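Local coordinates for antigen MTB48, Mycobacterial protein (Mycobacterium smegmatis, PDB 4WJ1) that is exported by the ESX-1 type VII secretion system and is probably involved in DNA conjugation, at least in the recipient strain, at residues A54-T59 against I278-P283; F60-R65 against L120-M125; A229-L234 against E260-A265; M137-A142 against E235-F240. One frame throughout, in Å; residues are numbered along the deposited sequence.

Interaction 1 of 4, residues A54-T59 against I278-P283; sequences AKLKAT and IRPGKP
The ring of Pro280 sits against helix 40-96 and is met there by Lys55, Leu56 and Thr59. Lys55 has CG anti to the backbone N (chi1 173°), which puts CG against the proline, with Lys55 CG 3.7 Å from Pro280 CD. The later bends bring the ammonium end back near the loop, with Lys55 NZ 4.2 Å from Arg279 CG. Leu56 has CG anti to the carbonyl carbon (chi1 -78°), and its two methyls divide the work. Leu56 CD2 rests on Pro280 CG at 3.6 Å, while Leu56 CD1 approaches Ile278 CG2 at 4.2 Å. Thr59 turns its hydroxyl back along its own helix (chi1 -63°). Thr59 OG1 donates to Lys55 O over 2.7 Å, from above the carbonyl plane, and that oxygen also accepts from Thr59 N. The other branch, Thr59 CG2, lies 3.7 Å from Gly281 O, whose own hydrogen bond goes to Trp202 of helix 187-230. The loop belongs to the PPE part, helix 40-96 to the PE part. They are joined by van der Waals contact of methyls and methylenes with the proline ring, the buried Thr59 hydroxyl being satisfied inside its own helix.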
loop_
_atom_site.group_PDB
_atom_site.type_symbol
_atom_site.label_atom_id
_atom_site.label_comp_id
_atom_site.label_asym_id
_atom_site.label_seq_id
_atom_site.Cartn_x
_atom_site.Cartn_y
_atom_site.Cartn_z
ATOM N N ALA A 54 2.861 -1.343 7.099
ATOM C CA ALA A 54 4.198 -0.797 6.942
ATOM C C ALA A 54 4.815 -1.233 5.601
ATOM O O ALA A 54 5.473 -0.440 4.934
ATOM C CB ALA A 54 5.083 -1.229 8.102
ATOM N N LYS A 55 4.598 -2.490 5.219
ATOM C CA LYS A 55 5.135 -3.008 3.970
ATOM C C LYS A 55 4.494 -2.275 2.799
ATOM O O LYS A 55 5.164 -1.944 1.824
ATOM C CB LYS A 55 4.907 -4.518 3.854
ATOM C CG LYS A 55 5.295 -5.129 2.494
ATOM C CD LYS A 55 6.800 -5.301 2.340
ATOM C CE LYS A 55 7.151 -6.627 1.656
ATOM N NZ LYS A 55 6.879 -7.823 2.524
ATOM N N LEU A 56 3.200 -2.000 2.913
ATOM C CA LEU A 56 2.497 -1.301 1.855
ATOM C C LEU A 56 2.995 0.131 1.751
ATOM O O LEU A 56 3.268 0.616 0.662
ATOM C CB LEU A 56 0.991 -1.323 2.094
ATOM C CG LEU A 56 0.299 -2.632 1.726
ATOM C CD1 LEU A 56 -1.154 -2.584 2.137
ATOM C CD2 LEU A 56 0.378 -2.830 0.243
ATOM N N LYS A 57 3.129 0.805 2.886
ATOM C CA LYS A 57 3.576 2.189 2.861
ATOM C C LYS A 57 4.963 2.304 2.246
ATOM O O LYS A 57 5.210 3.211 1.457
ATOM C CB LYS A 57 3.558 2.798 4.261
ATOM C CG LYS A 57 2.140 3.049 4.742
ATOM C CD LYS A 57 2.095 3.769 6.094
ATOM C CE LYS A 57 0.675 3.882 6.614
ATOM N NZ LYS A 57 0.640 4.322 8.053
ATOM N N ALA A 58 5.856 1.382 2.598
ATOM C CA ALA A 58 7.212 1.400 2.065
ATOM C C ALA A 58 7.193 1.116 0.561
ATOM O O ALA A 58 7.950 1.709 -0.200
ATOM C CB ALA A 58 8.077 0.398 2.782
ATOM N N THR A 59 6.301 0.222 0.152
ATOM C CA THR A 59 6.148 -0.161 -1.244
ATOM C C THR A 59 5.629 1.023 -2.044
ATOM O O THR A 59 6.093 1.283 -3.153
ATOM C CB THR A 59 5.197 -1.371 -1.379
ATOM O OG1 THR A 59 5.781 -2.500 -0.715
ATOM C CG2 THR A 59 4.941 -1.726 -2.831
ATOM N N ILE A 278 -0.119 -9.598 3.601
ATOM C CA ILE A 278 -0.253 -8.816 2.387
ATOM C C ILE A 278 1.139 -8.688 1.808
ATOM O O ILE A 278 2.015 -8.080 2.429
ATOM C CB ILE A 278 -0.841 -7.412 2.650
ATOM C CG1 ILE A 278 -2.126 -7.502 3.477
ATOM C CG2 ILE A 278 -1.103 -6.687 1.349
ATOM C CD1 ILE A 278 -3.254 -8.196 2.750
ATOM N N ARG A 279 1.363 -9.284 0.644
ATOM C CA ARG A 279 2.677 -9.186 0.025
ATOM C C ARG A 279 2.620 -8.458 -1.307
ATOM O O ARG A 279 2.479 -9.083 -2.345
ATOM C CB ARG A 279 3.281 -10.574 -0.154
ATOM C CG ARG A 279 4.494 -10.797 0.725
ATOM C CD ARG A 279 4.601 -12.245 1.152
ATOM N NE ARG A 279 5.990 -12.636 1.362
ATOM C CZ ARG A 279 6.377 -13.873 1.646
ATOM N NH1 ARG A 279 5.472 -14.835 1.764
ATOM N NH2 ARG A 279 7.665 -14.141 1.825
ATOM N N PRO A 280 2.702 -7.120 -1.276
ATOM C CA PRO A 280 2.615 -6.378 -2.532
ATOM C C PRO A 280 3.918 -6.482 -3.317
ATOM O O PRO A 280 5.007 -6.407 -2.741
ATOM C CB PRO A 280 2.367 -4.938 -2.072
ATOM C CG PRO A 280 3.115 -4.868 -0.763
ATOM C CD PRO A 280 2.888 -6.224 -0.118
ATOM N N GLY A 281 3.809 -6.653 -4.626
ATOM C CA GLY A 281 4.997 -6.651 -5.451
ATOM C C GLY A 281 5.552 -5.247 -5.607
ATOM O O GLY A 281 4.807 -4.263 -5.588
ATOM N N LYS A 282 6.868 -5.160 -5.754
ATOM C CA LYS A 282 7.535 -3.903 -6.048
ATOM C C LYS A 282 6.943 -3.279 -7.312
ATOM O O LYS A 282 6.357 -3.980 -8.143
ATOM C CB LYS A 282 9.037 -4.140 -6.224
ATOM C CG LYS A 282 9.371 -4.800 -7.550
ATOM C CD LYS A 282 10.822 -5.262 -7.649
ATOM C CE LYS A 282 11.126 -5.777 -9.065
ATOM N NZ LYS A 282 10.831 -4.742 -10.135
ATOM N N PRO A 283 7.097 -1.960 -7.469
ATOM C CA PRO A 283 6.646 -1.304 -8.702
ATOM C C PRO A 283 7.550 -1.606 -9.902
ATOM O O PRO A 283 8.682 -2.058 -9.735
ATOM C CB PRO A 283 6.715 0.176 -8.341
ATOM C CG PRO A 283 7.839 0.247 -7.370
ATOM C CD PRO A 283 7.687 -1.001 -6.524
#

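Interaction 2 of 4, residues F60-R65 against L120-M125; sequences FAAGDR and LAIPSM
Leu120 carries most of this contact. Its CG is anti to the backbone N (chi1 -177°), which sends the side chain onto helix 40-96. One methyl, Leu120 CD2, lies 3.4 Å from Ala61 O and also touches the methyl of Ala61. Lower on the same side chain, Leu120 CB meets Arg65 CB at 3.7 Å. Further along the loop, Ile122 reaches the helix with the end of its longer branch. Its CG1 and CD1 both touch the methyl of Ala62, with Ile122 CG1 at 3.7 Å from Ala62 CB.

Arg65 lies across Leu120. It leaves the helix with CG anti to the backbone N, then bends at chi2 (53°) and chi3 (68°), so it crosses Leu120 at about a right angle. Leu120 CD1 lies over one face of the guanidinium, 3.9 Å from Arg65 NH2. What holds that group is Gly118 O, just before the loop segment, which accepts from Arg65 NH1.

One water donates to Ala62 O (3.0 Å) and accepts from Leu120 N (2.8 Å), linking the two backbones.

Outside this shell, Pro283 packs on Ala62, and Ile122 also touches Thr59 and Lys282. On the buried side of the helix, Phe60 packs on Trp163 and Met206 of the neighbouring helices.

The loop is thus attached to the surface of the helix by the aliphatic side chains of Leu120 and Ile122, which rest on two alanines and the arginine methylenes. Leu120 N is met through a water, and the arginine bonds the carbonyl of Gly118 just before the segment.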
loop_
_atom_site.group_PDB
_atom_site.type_symbol
_atom_site.label_atom_id
_atom_site.label_comp_id
_atom_site.label_asym_id
_atom_site.label_seq_id
_atom_site.Cartn_x
_atom_site.Cartn_y
_atom_site.Cartn_z
ATOM N N PHE A 60 4.686 1.758 -1.461
ATOM C CA PHE A 60 4.122 2.931 -2.115
ATOM C C PHE A 60 5.217 3.957 -2.327
ATOM O O PHE A 60 5.230 4.653 -3.332
ATOM C CB PHE A 60 2.992 3.544 -1.282
ATOM C CG PHE A 60 1.817 2.626 -1.052
ATOM C CD1 PHE A 60 1.622 1.503 -1.840
ATOM C CD2 PHE A 60 0.898 2.900 -0.045
ATOM C CE1 PHE A 60 0.539 0.660 -1.629
ATOM C CE2 PHE A 60 -0.188 2.070 0.173
ATOM C CZ PHE A 60 -0.369 0.949 -0.620
ATOM N N ALA A 61 6.131 4.066 -1.364
ATOM C CA ALA A 61 7.234 5.020 -1.489
ATOM C C ALA A 61 8.147 4.624 -2.660
ATOM O O ALA A 61 8.685 5.492 -3.348
ATOM C CB ALA A 61 8.032 5.106 -0.204
ATOM N N ALA A 62 8.335 3.324 -2.872
ATOM C CA ALA A 62 9.110 2.864 -4.021
ATOM C C ALA A 62 8.370 3.247 -5.300
ATOM O O ALA A 62 8.982 3.687 -6.275
ATOM C CB ALA A 62 9.343 1.373 -3.956
ATOM N N GLY A 63 7.046 3.118 -5.261
ATOM C CA GLY A 63 6.186 3.509 -6.362
ATOM C C GLY A 63 6.382 4.962 -6.743
ATOM O O GLY A 63 6.568 5.285 -7.919
ATOM N N ASP A 64 6.360 5.835 -5.744
ATOM C CA ASP A 64 6.647 7.254 -5.947
ATOM C C ASP A 64 7.962 7.472 -6.689
ATOM O O ASP A 64 8.047 8.326 -7.561
ATOM C CB ASP A 64 6.702 7.992 -4.611
ATOM C CG ASP A 64 5.333 8.081 -3.921
ATOM O OD1 ASP A 64 4.299 7.909 -4.603
ATOM O OD2 ASP A 64 5.298 8.355 -2.699
ATOM N N ARG A 65 8.979 6.690 -6.339
ATOM C CA ARG A 65 10.290 6.838 -6.926
ATOM C C ARG A 65 10.178 6.579 -8.424
ATOM O O ARG A 65 10.687 7.340 -9.235
ATOM C CB ARG A 65 11.289 5.881 -6.273
ATOM C CG ARG A 65 12.628 5.812 -6.987
ATOM C CD ARG A 65 13.209 7.204 -7.173
ATOM N NE ARG A 65 13.602 7.815 -5.904
ATOM C CZ ARG A 65 14.668 7.452 -5.198
ATOM N NH1 ARG A 65 15.450 6.475 -5.628
ATOM N NH2 ARG A 65 14.955 8.061 -4.062
ATOM N N LEU A 120 13.910 2.689 -5.647
ATOM C CA LEU A 120 14.008 2.854 -4.199
ATOM C C LEU A 120 14.032 1.493 -3.490
ATOM O O LEU A 120 13.270 0.589 -3.839
ATOM C CB LEU A 120 12.842 3.702 -3.676
ATOM C CG LEU A 120 12.867 4.009 -2.179
ATOM C CD1 LEU A 120 14.027 4.933 -1.845
ATOM C CD2 LEU A 120 11.543 4.601 -1.693
ATOM N N ALA A 121 14.919 1.345 -2.509
ATOM C CA ALA A 121 14.949 0.140 -1.682
ATOM C C ALA A 121 13.670 -0.000 -0.864
ATOM O O ALA A 121 13.191 0.971 -0.270
ATOM C CB ALA A 121 16.155 0.156 -0.755
ATOM N N ILE A 122 13.130 -1.216 -0.830
ATOM C CA ILE A 122 11.995 -1.539 0.029
ATOM C C ILE A 122 12.480 -2.374 1.221
ATOM O O ILE A 122 12.719 -3.582 1.092
ATOM C CB ILE A 122 10.900 -2.294 -0.752
ATOM C CG1 ILE A 122 10.526 -1.524 -2.021
ATOM C CG2 ILE A 122 9.670 -2.555 0.127
ATOM C CD1 ILE A 122 9.426 -2.178 -2.820
ATOM N N PRO A 123 12.634 -1.726 2.388
ATOM C CA PRO A 123 13.256 -2.342 3.566
ATOM C C PRO A 123 12.617 -3.669 3.945
ATOM O O PRO A 123 11.411 -3.846 3.784
ATOM C CB PRO A 123 13.029 -1.302 4.666
ATOM C CG PRO A 123 11.879 -0.506 4.194
ATOM C CD PRO A 123 12.067 -0.411 2.713
ATOM N N SER A 124 13.432 -4.598 4.433
ATOM C CA SER A 124 12.931 -5.892 4.871
ATOM C C SER A 124 12.258 -5.782 6.232
ATOM O O SER A 124 12.814 -5.231 7.188
ATOM C CB SER A 124 14.059 -6.907 4.923
ATOM O OG SER A 124 14.588 -7.127 3.624
HETATM N N MSE A 125 11.038 -6.288 6.307
HETATM C CA MSE A 125 10.317 -6.348 7.566
HETATM C C MSE A 125 9.910 -7.797 7.815
HETATM O O MSE A 125 9.270 -8.420 6.964
HETATM C CB MSE A 125 9.104 -5.409 7.528
HETATM C CG MSE A 125 9.482 -3.935 7.397
HETATM SE SE MSE A 125 8.225 -2.783 6.432
HETATM C CE MSE A 125 8.598 -3.354 4.616
HETATM O O HOH W 1 11.500 2.120 -6.876
#

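Interaction 3 of 4, residues A229-L234 against E260-A265; sequences ANHPTL and EQSEDA
Hydrogen bonds fix the ring of His231 at both nitrogens. His231 NE2 and Ser262 OG are 2.6 Å apart, and either could be the donor. The serine hydroxyl is anti to its backbone N (chi1 175°) and lies at the ring edge, near its plane. On the other nitrogen the direction is clear. His231 ND1 donates to Pro232 O over 2.7 Å, with an N-H...O angle of 158°, close to the ring plane and on a lone pair of the carbonyl. ND1 therefore carries a proton, and the imidazole has little freedom to rotate.

Apolar packing surrounds this polar line. Ala265 CB lies 3.9 Å from His231 CB, one helical turn beyond Ser262. Pro232 covers two things at once. Its CD stands over one face of the His231 ring, toward the rim, and its CG lies 3.8 Å from Gln261 CB. Pro232 CD also approaches the helix backbone, 3.7 Å from Ser262 N. Trp139, Ala142 and Ile146 of helix 139-147 pack on this group as well.

Capping belongs to the turn itself. Thr233 is the N-cap of helix 234-242. Its side chain caps Asn236 N, and Thr233 N donates in return to Asn236 OD1. This reciprocal pair is a capping box.

Helix 187-230 thus ends at Asn230, and His231 and Pro232 lie in the short connection that leads to the next helix. This short interhelical connection between helix 187-230 and helix 234-242, packed on helix 248-272, belongs to the all-helical PPE domain, here near one end of the elongated molecule.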
loop_
_atom_site.group_PDB
_atom_site.type_symbol
_atom_site.label_atom_id
_atom_site.label_comp_id
_atom_site.label_asym_id
_atom_site.label_seq_id
_atom_site.Cartn_x
_atom_site.Cartn_y
_atom_site.Cartn_z
ATOM N N ALA A 229 -18.774 -9.719 22.661
ATOM C CA ALA A 229 -20.163 -10.146 22.777
ATOM C C ALA A 229 -20.336 -11.482 23.495
ATOM O O ALA A 229 -21.245 -11.635 24.305
ATOM C CB ALA A 229 -20.801 -10.220 21.387
ATOM N N ASN A 230 -19.481 -12.453 23.198
ATOM C CA ASN A 230 -19.670 -13.779 23.768
ATOM C C ASN A 230 -18.814 -14.082 24.983
ATOM O O ASN A 230 -19.048 -15.076 25.659
ATOM C CB ASN A 230 -19.405 -14.855 22.719
ATOM C CG ASN A 230 -20.348 -14.757 21.556
ATOM O OD1 ASN A 230 -21.415 -14.148 21.667
ATOM N ND2 ASN A 230 -19.960 -15.345 20.419
ATOM N N HIS A 231 -17.801 -13.270 25.249
ATOM C CA HIS A 231 -16.941 -13.558 26.388
ATOM C C HIS A 231 -17.579 -12.999 27.644
ATOM O O HIS A 231 -18.279 -11.996 27.586
ATOM C CB HIS A 231 -15.548 -12.968 26.194
ATOM C CG HIS A 231 -14.558 -13.421 27.217
ATOM N ND1 HIS A 231 -14.481 -12.868 28.475
ATOM C CD2 HIS A 231 -13.625 -14.408 27.176
ATOM C CE1 HIS A 231 -13.525 -13.475 29.161
ATOM N NE2 HIS A 231 -12.992 -14.410 28.394
ATOM N N PRO A 232 -17.368 -13.661 28.785
ATOM C CA PRO A 232 -17.861 -13.068 30.025
ATOM C C PRO A 232 -17.366 -11.635 30.194
ATOM O O PRO A 232 -16.226 -11.319 29.848
ATOM C CB PRO A 232 -17.289 -13.994 31.091
ATOM C CG PRO A 232 -17.259 -15.328 30.408
ATOM C CD PRO A 232 -16.863 -15.028 28.996
ATOM N N THR A 233 -18.236 -10.770 30.699
ATOM C CA THR A 233 -17.906 -9.362 30.823
ATOM C C THR A 233 -17.278 -9.072 32.163
ATOM O O THR A 233 -17.282 -9.915 33.056
ATOM C CB THR A 233 -19.139 -8.481 30.665
ATOM O OG1 THR A 233 -20.104 -8.845 31.663
ATOM C CG2 THR A 233 -19.729 -8.654 29.269
ATOM N N LEU A 234 -16.732 -7.871 32.296
ATOM C CA LEU A 234 -16.112 -7.483 33.537
ATOM C C LEU A 234 -17.225 -7.354 34.566
ATOM O O LEU A 234 -17.044 -7.696 35.726
ATOM C CB LEU A 234 -15.313 -6.186 33.372
ATOM C CG LEU A 234 -14.421 -5.823 34.563
ATOM C CD1 LEU A 234 -13.617 -7.026 35.047
ATOM C CD2 LEU A 234 -13.489 -4.684 34.201
ATOM N N GLU A 260 -15.971 -21.946 30.896
ATOM C CA GLU A 260 -16.108 -22.559 29.579
ATOM C C GLU A 260 -16.561 -21.510 28.546
ATOM O O GLU A 260 -16.127 -21.551 27.396
ATOM C CB GLU A 260 -17.062 -23.766 29.593
ATOM C CG GLU A 260 -17.013 -24.545 28.265
ATOM C CD GLU A 260 -17.786 -25.873 28.226
ATOM O OE1 GLU A 260 -18.415 -26.268 29.228
ATOM O OE2 GLU A 260 -17.725 -26.547 27.169
ATOM N N GLN A 261 -17.388 -20.549 28.954
ATOM C CA GLN A 261 -17.715 -19.428 28.073
ATOM C C GLN A 261 -16.467 -18.699 27.606
ATOM O O GLN A 261 -16.330 -18.372 26.424
ATOM C CB GLN A 261 -18.628 -18.432 28.767
ATOM C CG GLN A 261 -20.086 -18.735 28.613
ATOM C CD GLN A 261 -20.939 -17.891 29.546
ATOM O OE1 GLN A 261 -20.693 -16.691 29.696
ATOM N NE2 GLN A 261 -21.945 -18.513 30.177
ATOM N N SER A 262 -15.567 -18.429 28.545
ATOM C CA SER A 262 -14.361 -17.697 28.227
ATOM C C SER A 262 -13.484 -18.492 27.273
ATOM O O SER A 262 -13.032 -17.974 26.252
ATOM C CB SER A 262 -13.587 -17.379 29.484
ATOM O OG SER A 262 -12.357 -16.763 29.160
ATOM N N GLU A 263 -13.245 -19.752 27.612
ATOM C CA GLU A 263 -12.397 -20.592 26.796
ATOM C C GLU A 263 -12.933 -20.681 25.379
ATOM O O GLU A 263 -12.183 -20.517 24.408
ATOM C CB GLU A 263 -12.282 -21.976 27.416
ATOM C CG GLU A 263 -11.416 -21.979 28.642
ATOM C CD GLU A 263 -11.454 -23.301 29.355
ATOM O OE1 GLU A 263 -12.185 -24.203 28.878
ATOM O OE2 GLU A 263 -10.762 -23.433 30.388
ATOM N N ASP A 264 -14.234 -20.918 25.259
ATOM C CA ASP A 264 -14.847 -21.055 23.949
ATOM C C ASP A 264 -14.753 -19.755 23.161
ATOM O O ASP A 264 -14.435 -19.776 21.977
ATOM C CB ASP A 264 -16.302 -21.507 24.075
ATOM C CG ASP A 264 -16.424 -22.933 24.600
ATOM O OD1 ASP A 264 -15.395 -23.643 24.675
ATOM O OD2 ASP A 264 -17.553 -23.347 24.937
ATOM N N ALA A 265 -14.990 -18.626 23.817
ATOM C CA ALA A 265 -14.906 -17.337 23.133
ATOM C C ALA A 265 -13.496 -17.025 22.670
ATOM O O ALA A 265 -13.307 -16.453 21.606
ATOM C CB ALA A 265 -15.397 -16.227 24.025
#

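Interaction 4 of 4, residues M137-A142 against E235-F240; sequences MDWEAA and ENVREF
Trp139 pushes the six-membered end of its indole between Val237 and Phe240 of helix 234-242. With Phe240 it forms a T-shaped (edge-to-face) stack within the helical PPE domain. The ring centroids are 5.9 Å apart and the planes stand at 82°, with the tryptophan edge toward the phenylalanine face. Trp139 CG occupies the crowded position between backbone N and carbonyl carbon (chi1 72°). This throws the ring across to the other helix, where Trp139 CZ3 meets Val237 CG2 at 3.8 Å. Asn236 O lies at the ring edge, in its plane. Over one face sits the next residue, with Glu140 CG 3.4 Å above the ring centre.

Glu140 also joins the contact: its extended chain brings Glu140 OE1 to 3.8 Å from Val237 CG1. Trp255 and Leu258 of helix 248-272 pack on Trp139, so the indole touches two helices besides its own. Trp139 N is held by Gln259 of that same helix.

The start of helix 139-147 is set by Asp138 at the N-cap. Glu140 N makes a weak bond to Asp138 OD1. The better bond runs from Ala141 N to Asp138 OD1, 3.0 Å long, on the anti lone pair of that oxygen.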
loop_
_atom_site.group_PDB
_atom_site.type_symbol
_atom_site.label_atom_id
_atom_site.label_comp_id
_atom_site.label_asym_id
_atom_site.label_seq_id
_atom_site.Cartn_x
_atom_site.Cartn_y
_atom_site.Cartn_z
HETATM N N MSE A 137 -6.279 -19.404 29.884
HETATM C CA MSE A 137 -6.536 -18.258 30.760
HETATM C C MSE A 137 -7.724 -18.438 31.702
HETATM O O MSE A 137 -8.656 -19.180 31.401
HETATM C CB MSE A 137 -6.779 -16.995 29.938
HETATM C CG MSE A 137 -5.633 -16.563 29.049
HETATM SE SE MSE A 137 -5.963 -14.711 28.564
HETATM C CE MSE A 137 -6.217 -14.017 30.375
ATOM N N ASP A 138 -7.681 -17.733 32.830
ATOM C CA ASP A 138 -8.809 -17.640 33.751
ATOM C C ASP A 138 -9.835 -16.626 33.229
ATOM O O ASP A 138 -9.454 -15.587 32.689
ATOM C CB ASP A 138 -8.318 -17.235 35.134
ATOM C CG ASP A 138 -9.455 -16.932 36.090
ATOM O OD1 ASP A 138 -9.994 -15.802 36.040
ATOM O OD2 ASP A 138 -9.792 -17.817 36.905
ATOM N N TRP A 139 -11.126 -16.906 33.393
ATOM C CA TRP A 139 -12.146 -16.082 32.743
ATOM C C TRP A 139 -12.253 -14.672 33.320
ATOM O O TRP A 139 -12.516 -13.721 32.582
ATOM C CB TRP A 139 -13.515 -16.765 32.792
ATOM C CG TRP A 139 -14.196 -16.822 34.127
ATOM C CD1 TRP A 139 -14.128 -17.834 35.036
ATOM C CD2 TRP A 139 -15.103 -15.854 34.669
ATOM N NE1 TRP A 139 -14.916 -17.546 36.127
ATOM C CE2 TRP A 139 -15.526 -16.338 35.925
ATOM C CE3 TRP A 139 -15.581 -14.619 34.227
ATOM C CZ2 TRP A 139 -16.404 -15.626 36.739
ATOM C CZ3 TRP A 139 -16.464 -13.913 35.042
ATOM C CH2 TRP A 139 -16.860 -14.416 36.280
ATOM N N GLU A 140 -12.052 -14.522 34.624
ATOM C CA GLU A 140 -12.110 -13.185 35.200
ATOM C C GLU A 140 -10.882 -12.410 34.734
ATOM O O GLU A 140 -10.980 -11.244 34.350
ATOM C CB GLU A 140 -12.184 -13.219 36.722
ATOM C CG GLU A 140 -13.054 -14.336 37.280
ATOM C CD GLU A 140 -13.163 -14.304 38.808
ATOM O OE1 GLU A 140 -12.613 -13.361 39.430
ATOM O OE2 GLU A 140 -13.797 -15.224 39.385
ATOM N N ALA A 141 -9.730 -13.078 34.739
ATOM C CA ALA A 141 -8.496 -12.470 34.263
ATOM C C ALA A 141 -8.643 -12.009 32.824
ATOM O O ALA A 141 -8.160 -10.938 32.463
ATOM C CB ALA A 141 -7.343 -13.442 34.385
ATOM N N ALA A 142 -9.306 -12.818 32.003
ATOM C CA ALA A 142 -9.449 -12.489 30.592
ATOM C C ALA A 142 -10.478 -11.377 30.389
ATOM O O ALA A 142 -10.284 -10.482 29.565
ATOM C CB ALA A 142 -9.820 -13.725 29.796
ATOM N N GLU A 235 -18.392 -6.903 34.114
ATOM C CA GLU A 235 -19.580 -6.857 34.958
ATOM C C GLU A 235 -19.961 -8.259 35.431
ATOM O O GLU A 235 -20.474 -8.416 36.537
ATOM C CB GLU A 235 -20.759 -6.204 34.218
ATOM C CG GLU A 235 -22.015 -6.076 35.085
ATOM C CD GLU A 235 -23.191 -5.350 34.418
ATOM O OE1 GLU A 235 -23.085 -4.959 33.231
ATOM O OE2 GLU A 235 -24.228 -5.164 35.112
ATOM N N ASN A 236 -19.707 -9.278 34.606
ATOM C CA ASN A 236 -19.961 -10.650 35.034
ATOM C C ASN A 236 -19.093 -10.997 36.238
ATOM O O ASN A 236 -19.527 -11.729 37.127
ATOM C CB ASN A 236 -19.710 -11.656 33.911
ATOM C CG ASN A 236 -20.809 -11.660 32.866
ATOM O OD1 ASN A 236 -20.607 -12.114 31.741
ATOM N ND2 ASN A 236 -21.974 -11.155 33.232
ATOM N N VAL A 237 -17.874 -10.461 36.276
ATOM C CA VAL A 237 -17.008 -10.664 37.433
ATOM C C VAL A 237 -17.646 -10.084 38.700
ATOM O O VAL A 237 -17.705 -10.740 39.750
ATOM C CB VAL A 237 -15.631 -10.023 37.232
ATOM C CG1 VAL A 237 -14.733 -10.316 38.426
ATOM C CG2 VAL A 237 -15.002 -10.520 35.944
ATOM N N ARG A 238 -18.130 -8.850 38.596
ATOM C CA ARG A 238 -18.793 -8.217 39.721
ATOM C C ARG A 238 -20.022 -9.020 40.109
ATOM O O ARG A 238 -20.228 -9.333 41.277
ATOM C CB ARG A 238 -19.186 -6.775 39.392
ATOM C CG ARG A 238 -20.183 -6.189 40.388
ATOM C CD ARG A 238 -20.344 -4.685 40.247
ATOM N NE ARG A 238 -21.082 -4.147 41.387
ATOM C CZ ARG A 238 -22.400 -3.957 41.413
ATOM N NH1 ARG A 238 -23.133 -4.240 40.341
ATOM N NH2 ARG A 238 -22.983 -3.475 42.510
ATOM N N GLU A 239 -20.831 -9.359 39.112
ATOM C CA GLU A 239 -22.078 -10.063 39.345
ATOM C C GLU A 239 -21.837 -11.414 40.003
ATOM O O GLU A 239 -22.655 -11.874 40.799
ATOM C CB GLU A 239 -22.840 -10.233 38.034
ATOM C CG GLU A 239 -23.367 -8.949 37.447
ATOM C CD GLU A 239 -23.969 -9.141 36.070
ATOM O OE1 GLU A 239 -23.647 -10.157 35.411
ATOM O OE2 GLU A 239 -24.765 -8.270 35.651
ATOM N N PHE A 240 -20.708 -12.043 39.691
ATOM C CA PHE A 240 -20.399 -13.336 40.281
ATOM C C PHE A 240 -20.207 -13.203 41.778
ATOM O O PHE A 240 -20.607 -14.078 42.539
ATOM C CB PHE A 240 -19.156 -13.949 39.641
ATOM C CG PHE A 240 -18.870 -15.342 40.108
ATOM C CD1 PHE A 240 -19.599 -16.409 39.619
ATOM C CD2 PHE A 240 -17.880 -15.586 41.046
ATOM C CE1 PHE A 240 -19.342 -17.699 40.053
ATOM C CE2 PHE A 240 -17.617 -16.869 41.483
ATOM C CZ PHE A 240 -18.348 -17.929 40.985
#

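Overall arrangement
The four contacts form two groups. Interactions 1 and 2 both use helix 40-96, have centres about 7 Å apart and touch through Pro283 and Met125. Interaction 1 is buried near the middle of the chain; interaction 2 lies at the surface. Both set a loop on a helix by apolar packing, but the surface one adds a water. Interactions 3 and 4 lie about 37 and 41 Å from interaction 1, centre to centre, and touch each other. Interaction 3 joins the end of helix 187-230 to helix 248-272, interaction 4 the short helices 139-147 and 234-242. There, polar and aromatic groups do more: a buried histidine-serine bond and a partly buried tryptophan stack.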